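PDB 1F38: probable cobalt-precorrin-6B C(15)-methyltransferase (decarboxylating) from Methanothermobacter thermautotrophicus, which probably methylates C-15 of cobalt-precorrin-6B with S-adenosyl-L-methionine and then decarboxylates at C-12, giving cobalt-precorrin-7 in anaerobic cobalamin biosynthesis. Local coordinates for residues V154-L159 with A180-G185; L159-G164 with V174-V179. One frame throughout, in Å; residues are numbered along the deposited sequence.

Contact 1 of 2, residues V154-L159 with A180-G185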
loop_
_atom_site.group_PDB
_atom_site.type_symbol
_atom_site.label_atom_id
_atom_site.label_comp_id
_atom_site.label_asym_id
_atom_site.label_seq_id
_atom_site.Cartn_x
_atom_site.Cartn_y
_atom_site.Cartn_z
ATOM N N VAL A 154 -21.773 -4.950 -8.032
ATOM C CA VAL A 154 -20.424 -4.433 -8.219
ATOM C C VAL A 154 -19.419 -4.718 -7.092
ATOM O O VAL A 154 -19.779 -4.786 -5.935
ATOM C CB VAL A 154 -20.483 -2.912 -8.355
ATOM C CG1 VAL A 154 -19.232 -2.410 -9.016
ATOM C CG2 VAL A 154 -21.690 -2.483 -9.144
ATOM N N ASN A 155 -18.148 -4.839 -7.459
ATOM C CA ASN A 155 -17.058 -5.072 -6.522
ATOM C C ASN A 155 -15.873 -4.253 -6.947
ATOM O O ASN A 155 -15.743 -3.878 -8.108
ATOM C CB ASN A 155 -16.596 -6.519 -6.554
ATOM C CG ASN A 155 -17.706 -7.467 -6.302
ATOM O OD1 ASN A 155 -18.029 -7.778 -5.129
ATOM N ND2 ASN A 155 -18.357 -7.914 -7.397
ATOM N N ILE A 156 -14.976 -4.011 -6.008
ATOM C CA ILE A 156 -13.771 -3.266 -6.321
ATOM C C ILE A 156 -12.581 -3.759 -5.481
ATOM O O ILE A 156 -12.703 -4.045 -4.283
ATOM C CB ILE A 156 -14.001 -1.766 -6.110
ATOM C CG1 ILE A 156 -12.694 -1.001 -6.322
ATOM C CG2 ILE A 156 -14.630 -1.523 -4.721
ATOM C CD1 ILE A 156 -12.830 0.513 -6.284
ATOM N N THR A 157 -11.431 -3.849 -6.125
ATOM C CA THR A 157 -10.203 -4.279 -5.481
ATOM C C THR A 157 -9.096 -3.318 -5.890
ATOM O O THR A 157 -8.941 -3.026 -7.066
ATOM C CB THR A 157 -9.819 -5.659 -5.980
ATOM O OG1 THR A 157 -10.806 -6.599 -5.558
ATOM C CG2 THR A 157 -8.472 -6.070 -5.485
ATOM N N GLU A 158 -8.371 -2.759 -4.933
ATOM C CA GLU A 158 -7.270 -1.882 -5.279
ATOM C C GLU A 158 -5.991 -2.636 -5.042
ATOM O O GLU A 158 -5.798 -3.266 -3.986
ATOM C CB GLU A 158 -7.224 -0.647 -4.408
ATOM C CG GLU A 158 -8.239 0.380 -4.732
ATOM C CD GLU A 158 -7.641 1.774 -4.809
ATOM O OE1 GLU A 158 -6.411 1.895 -5.081
ATOM O OE2 GLU A 158 -8.428 2.744 -4.619
ATOM N N LEU A 159 -5.063 -2.437 -5.957
ATOM C CA LEU A 159 -3.793 -3.096 -5.842
ATOM C C LEU A 159 -2.665 -2.135 -5.701
ATOM O O LEU A 159 -2.540 -1.227 -6.505
ATOM C CB LEU A 159 -3.524 -3.931 -7.087
ATOM C CG LEU A 159 -4.362 -5.191 -7.234
ATOM C CD1 LEU A 159 -3.674 -6.086 -8.204
ATOM C CD2 LEU A 159 -4.430 -5.878 -5.896
ATOM N N ALA A 180 -7.223 0.308 -9.462
ATOM C CA ALA A 180 -8.411 -0.315 -8.933
ATOM C C ALA A 180 -9.080 -1.048 -10.072
ATOM O O ALA A 180 -8.943 -0.647 -11.236
ATOM C CB ALA A 180 -9.332 0.711 -8.365
ATOM N N LEU A 181 -9.752 -2.147 -9.738
ATOM C CA LEU A 181 -10.472 -2.942 -10.700
ATOM C C LEU A 181 -11.888 -2.955 -10.185
ATOM O O LEU A 181 -12.093 -3.355 -9.042
ATOM C CB LEU A 181 -9.928 -4.363 -10.710
ATOM C CG LEU A 181 -8.508 -4.535 -11.227
ATOM C CD1 LEU A 181 -8.259 -6.004 -11.398
ATOM C CD2 LEU A 181 -8.319 -3.856 -12.585
ATOM N N ILE A 182 -12.830 -2.406 -10.958
ATOM C CA ILE A 182 -14.241 -2.414 -10.571
ATOM C C ILE A 182 -14.806 -3.492 -11.464
ATOM O O ILE A 182 -14.698 -3.381 -12.667
ATOM C CB ILE A 182 -14.957 -1.080 -10.896
ATOM C CG1 ILE A 182 -14.387 0.074 -10.048
ATOM C CG2 ILE A 182 -16.484 -1.212 -10.688
ATOM C CD1 ILE A 182 -13.080 0.573 -10.468
ATOM N N TYR A 183 -15.413 -4.524 -10.884
ATOM C CA TYR A 183 -15.947 -5.644 -11.685
ATOM C C TYR A 183 -17.334 -6.156 -11.308
ATOM O O TYR A 183 -17.690 -6.215 -10.127
ATOM C CB TYR A 183 -14.980 -6.828 -11.637
ATOM C CG TYR A 183 -14.713 -7.334 -10.240
ATOM C CD1 TYR A 183 -15.377 -8.440 -9.748
ATOM C CD2 TYR A 183 -13.767 -6.729 -9.434
ATOM C CE1 TYR A 183 -15.105 -8.930 -8.481
ATOM C CE2 TYR A 183 -13.473 -7.203 -8.191
ATOM C CZ TYR A 183 -14.144 -8.301 -7.711
ATOM O OH TYR A 183 -13.843 -8.763 -6.455
ATOM N N THR A 184 -18.051 -6.663 -12.298
ATOM C CA THR A 184 -19.393 -7.171 -12.054
ATOM C C THR A 184 -19.394 -8.647 -11.687
ATOM O O THR A 184 -18.449 -9.376 -12.028
ATOM C CB THR A 184 -20.319 -6.955 -13.281
ATOM O OG1 THR A 184 -19.789 -7.601 -14.443
ATOM C CG2 THR A 184 -20.449 -5.507 -13.571
ATOM N N GLY A 185 -20.454 -9.077 -10.988
ATOM C CA GLY A 185 -20.591 -10.475 -10.611
ATOM C C GLY A 185 -20.561 -11.318 -11.890
ATOM O O GLY A 185 -20.828 -10.802 -12.991
HETATM O O HOH W 1 -13.348 -7.008 -4.538
#
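Y183 O takes two hydrogen bonds from one residue, N155: its backbone N at 3.0 Å and its side-chain ND2 at 3.3 Å reach the oxygen from opposite faces of the carbonyl plane. N155 CG lies beside its own backbone N (chi1 -56°), bringing ND2 to the same oxygen. The oxygen lies only 13° out of the N155 amide plane, which helps to hold that amide's rotation. N155 CB sits over one face of the Y183 ring, 3.5 Å from the centroid, a CH-pi contact displaced toward the rim. T157 OG1 approaches the ring edge, and a water, its oxygen 2.6 Å from Y183 OH, joins the two hydroxyls. N155 and T157 form the hydrogen-bonded antiparallel pairs with Y183 and L181. On the other sheet face, V154 CG1 meets I182 CG2 at 3.4 Å, while I156 CD1 packs against both A180 CB and I182 CG1. The two segments, 166° apart, form the open end of a beta hairpin, where strand 171-184 runs antiparallel to strand 128-134 of the Rossmann-like methyltransferase sheet. T157 to L159 carry the sheet on into the second subunit. Helix 137-149 covers V154, I156 and I182; helix 19-29 packs on L181 and Y183.

Contact 2 of 2, residues L159-G164 with V174-V179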
loop_
_atom_site.group_PDB
_atom_site.type_symbol
_atom_site.label_atom_id
_atom_site.label_comp_id
_atom_site.label_asym_id
_atom_site.label_seq_id
_atom_site.Cartn_x
_atom_site.Cartn_y
_atom_site.Cartn_z
ATOM N N LEU A 159 -5.063 -2.437 -5.957
ATOM C CA LEU A 159 -3.793 -3.096 -5.842
ATOM C C LEU A 159 -2.665 -2.135 -5.701
ATOM O O LEU A 159 -2.540 -1.227 -6.505
ATOM C CB LEU A 159 -3.524 -3.931 -7.087
ATOM C CG LEU A 159 -4.362 -5.191 -7.234
ATOM C CD1 LEU A 159 -3.674 -6.086 -8.204
ATOM C CD2 LEU A 159 -4.430 -5.878 -5.896
ATOM N N ASN A 160 -1.856 -2.335 -4.674
ATOM C CA ASN A 160 -0.676 -1.533 -4.457
ATOM C C ASN A 160 0.429 -2.553 -4.535
ATOM O O ASN A 160 0.541 -3.402 -3.646
ATOM C CB ASN A 160 -0.697 -0.900 -3.078
ATOM C CG ASN A 160 -1.287 0.467 -3.105
ATOM O OD1 ASN A 160 -0.604 1.425 -3.470
ATOM N ND2 ASN A 160 -2.578 0.574 -2.769
ATOM N N ILE A 161 1.263 -2.437 -5.574
ATOM C CA ILE A 161 2.379 -3.358 -5.831
ATOM C C ILE A 161 3.761 -2.745 -5.676
ATOM O O ILE A 161 4.009 -1.675 -6.194
ATOM C CB ILE A 161 2.310 -3.854 -7.275
ATOM C CG1 ILE A 161 0.971 -4.526 -7.533
ATOM C CG2 ILE A 161 3.431 -4.857 -7.557
ATOM C CD1 ILE A 161 0.517 -4.305 -8.984
ATOM N N ALA A 162 4.685 -3.463 -5.059
ATOM C CA ALA A 162 6.055 -2.975 -4.908
ATOM C C ALA A 162 6.932 -4.100 -5.376
ATOM O O ALA A 162 6.726 -5.244 -4.970
ATOM C CB ALA A 162 6.365 -2.679 -3.485
ATOM N N ARG A 163 7.903 -3.810 -6.224
ATOM C CA ARG A 163 8.769 -4.852 -6.748
ATOM C C ARG A 163 10.131 -4.442 -6.272
ATOM O O ARG A 163 10.367 -3.255 -6.072
ATOM C CB ARG A 163 8.754 -4.834 -8.271
ATOM C CG ARG A 163 7.394 -5.013 -8.908
ATOM C CD ARG A 163 7.520 -4.882 -10.396
ATOM N NE ARG A 163 6.235 -5.007 -11.071
ATOM C CZ ARG A 163 5.929 -4.437 -12.233
ATOM N NH1 ARG A 163 6.823 -3.693 -12.873
ATOM N NH2 ARG A 163 4.711 -4.589 -12.748
ATOM N N GLY A 164 11.026 -5.396 -6.054
ATOM C CA GLY A 164 12.354 -5.045 -5.576
ATOM C C GLY A 164 13.320 -4.725 -6.681
ATOM O O GLY A 164 13.304 -5.396 -7.703
ATOM N N VAL A 174 10.238 -0.709 -5.034
ATOM C CA VAL A 174 9.757 0.336 -5.918
ATOM C C VAL A 174 8.258 0.161 -6.157
ATOM O O VAL A 174 7.813 -0.858 -6.661
ATOM C CB VAL A 174 10.513 0.289 -7.270
ATOM C CG1 VAL A 174 10.114 1.464 -8.140
ATOM C CG2 VAL A 174 11.998 0.315 -7.025
ATOM N N SER A 175 7.497 1.189 -5.853
ATOM C CA SER A 175 6.065 1.173 -6.006
ATOM C C SER A 175 5.523 1.421 -7.367
ATOM O O SER A 175 6.147 2.078 -8.203
ATOM C CB SER A 175 5.468 2.238 -5.129
ATOM O OG SER A 175 5.579 1.802 -3.781
ATOM N N ARG A 176 4.332 0.896 -7.584
ATOM C CA ARG A 176 3.620 1.134 -8.825
ATOM C C ARG A 176 2.470 1.993 -8.328
ATOM O O ARG A 176 2.096 1.915 -7.163
ATOM C CB ARG A 176 3.035 -0.157 -9.372
ATOM C CG ARG A 176 4.059 -1.117 -9.876
ATOM C CD ARG A 176 4.683 -0.501 -11.068
ATOM N NE ARG A 176 6.075 -0.885 -11.239
ATOM C CZ ARG A 176 6.876 -0.358 -12.152
ATOM N NH1 ARG A 176 6.408 0.574 -12.967
ATOM N NH2 ARG A 176 8.131 -0.782 -12.261
ATOM N N ASN A 177 1.913 2.825 -9.185
ATOM C CA ASN A 177 0.779 3.628 -8.765
ATOM C C ASN A 177 -0.401 2.706 -8.516
ATOM O O ASN A 177 -0.593 1.719 -9.224
ATOM C CB ASN A 177 0.420 4.649 -9.828
ATOM C CG ASN A 177 1.486 5.700 -10.001
ATOM O OD1 ASN A 177 2.336 5.897 -9.142
ATOM N ND2 ASN A 177 1.452 6.371 -11.130
ATOM N N PRO A 178 -1.242 3.033 -7.554
ATOM C CA PRO A 178 -2.406 2.196 -7.243
ATOM C C PRO A 178 -3.336 2.023 -8.423
ATOM O O PRO A 178 -3.603 2.966 -9.148
ATOM C CB PRO A 178 -3.125 3.009 -6.160
ATOM C CG PRO A 178 -2.047 3.906 -5.590
ATOM C CD PRO A 178 -1.269 4.289 -6.799
ATOM N N VAL A 179 -3.878 0.832 -8.575
ATOM C CA VAL A 179 -4.808 0.560 -9.667
ATOM C C VAL A 179 -6.032 -0.121 -9.059
ATOM O O VAL A 179 -5.893 -0.987 -8.172
ATOM C CB VAL A 179 -4.214 -0.416 -10.681
ATOM C CG1 VAL A 179 -5.206 -0.637 -11.807
ATOM C CG2 VAL A 179 -2.915 0.142 -11.236
HETATM O O HOH W 2 0.225 -1.024 -7.558
#
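R176 lays its guanidinium against that of R163: NE of R176 stands 3.3 Å above one face of the R163 group, toward its rim, and the two planes are 37° apart. The side chains cross at about a right angle, R163 extended from CG to NE and R176 bent at chi2 (-67°) and chi3, a fold that turns its head back over R163. R163 NH1 and R176 NH2, both donors, are 3.2 Å apart without a hydrogen bond. The like charges are probably made tolerable by E20 and D4, which form salt bridges with R163 NH2. Nearer the backbone, R176 CG lies 4.2 Å from I161 CB. Cut back to alanine, R176 would lose the guanidinium and CG, which is likely to uncover one face of the R163 group and open a gap beside I161 CB.

The beta hairpin of strands 154-166 and 171-184 is split here into two antiparallel ladders: L159 pairs with V179, and A162 and R163 with S175 and V174, the register shifting by one between them. R176 N still reaches I161 O at 2.9 Å, nearly in line with the carbonyl. Within the break, a water donates to L159 O and accepts from I161 N, the latter at 2.6 Å; its bond to N177 O is weak. P178 CG touches N160 OD1 at 3.6 Å. Residues 159-163 also pair with an antiparallel strand of the second subunit, whereas S175 N and OG bond to N177 OD1 and R176 O of the third subunit, with the reciprocal bonds formed too.

Contacts 1 and 2 are successive lengths of one beta hairpin, strands 154-166 and 171-184, with centres about 17 Å apart and contact 2 nearer the turn. L159 belongs to both, and E158 OE1 of contact 1 packs at 3.6 Å on P178 CB of contact 2. Contact 1 continues the core sheet, its centre about 13 Å from that of the chain; contact 2 lies about 18 Å out. Both touch the second subunit, consistent with the homotetramer. The S-adenosyl-L-methionine-binding T17 is near their junction: its side chain is about 5 Å from that of V179 and about 7 Å from that of L181.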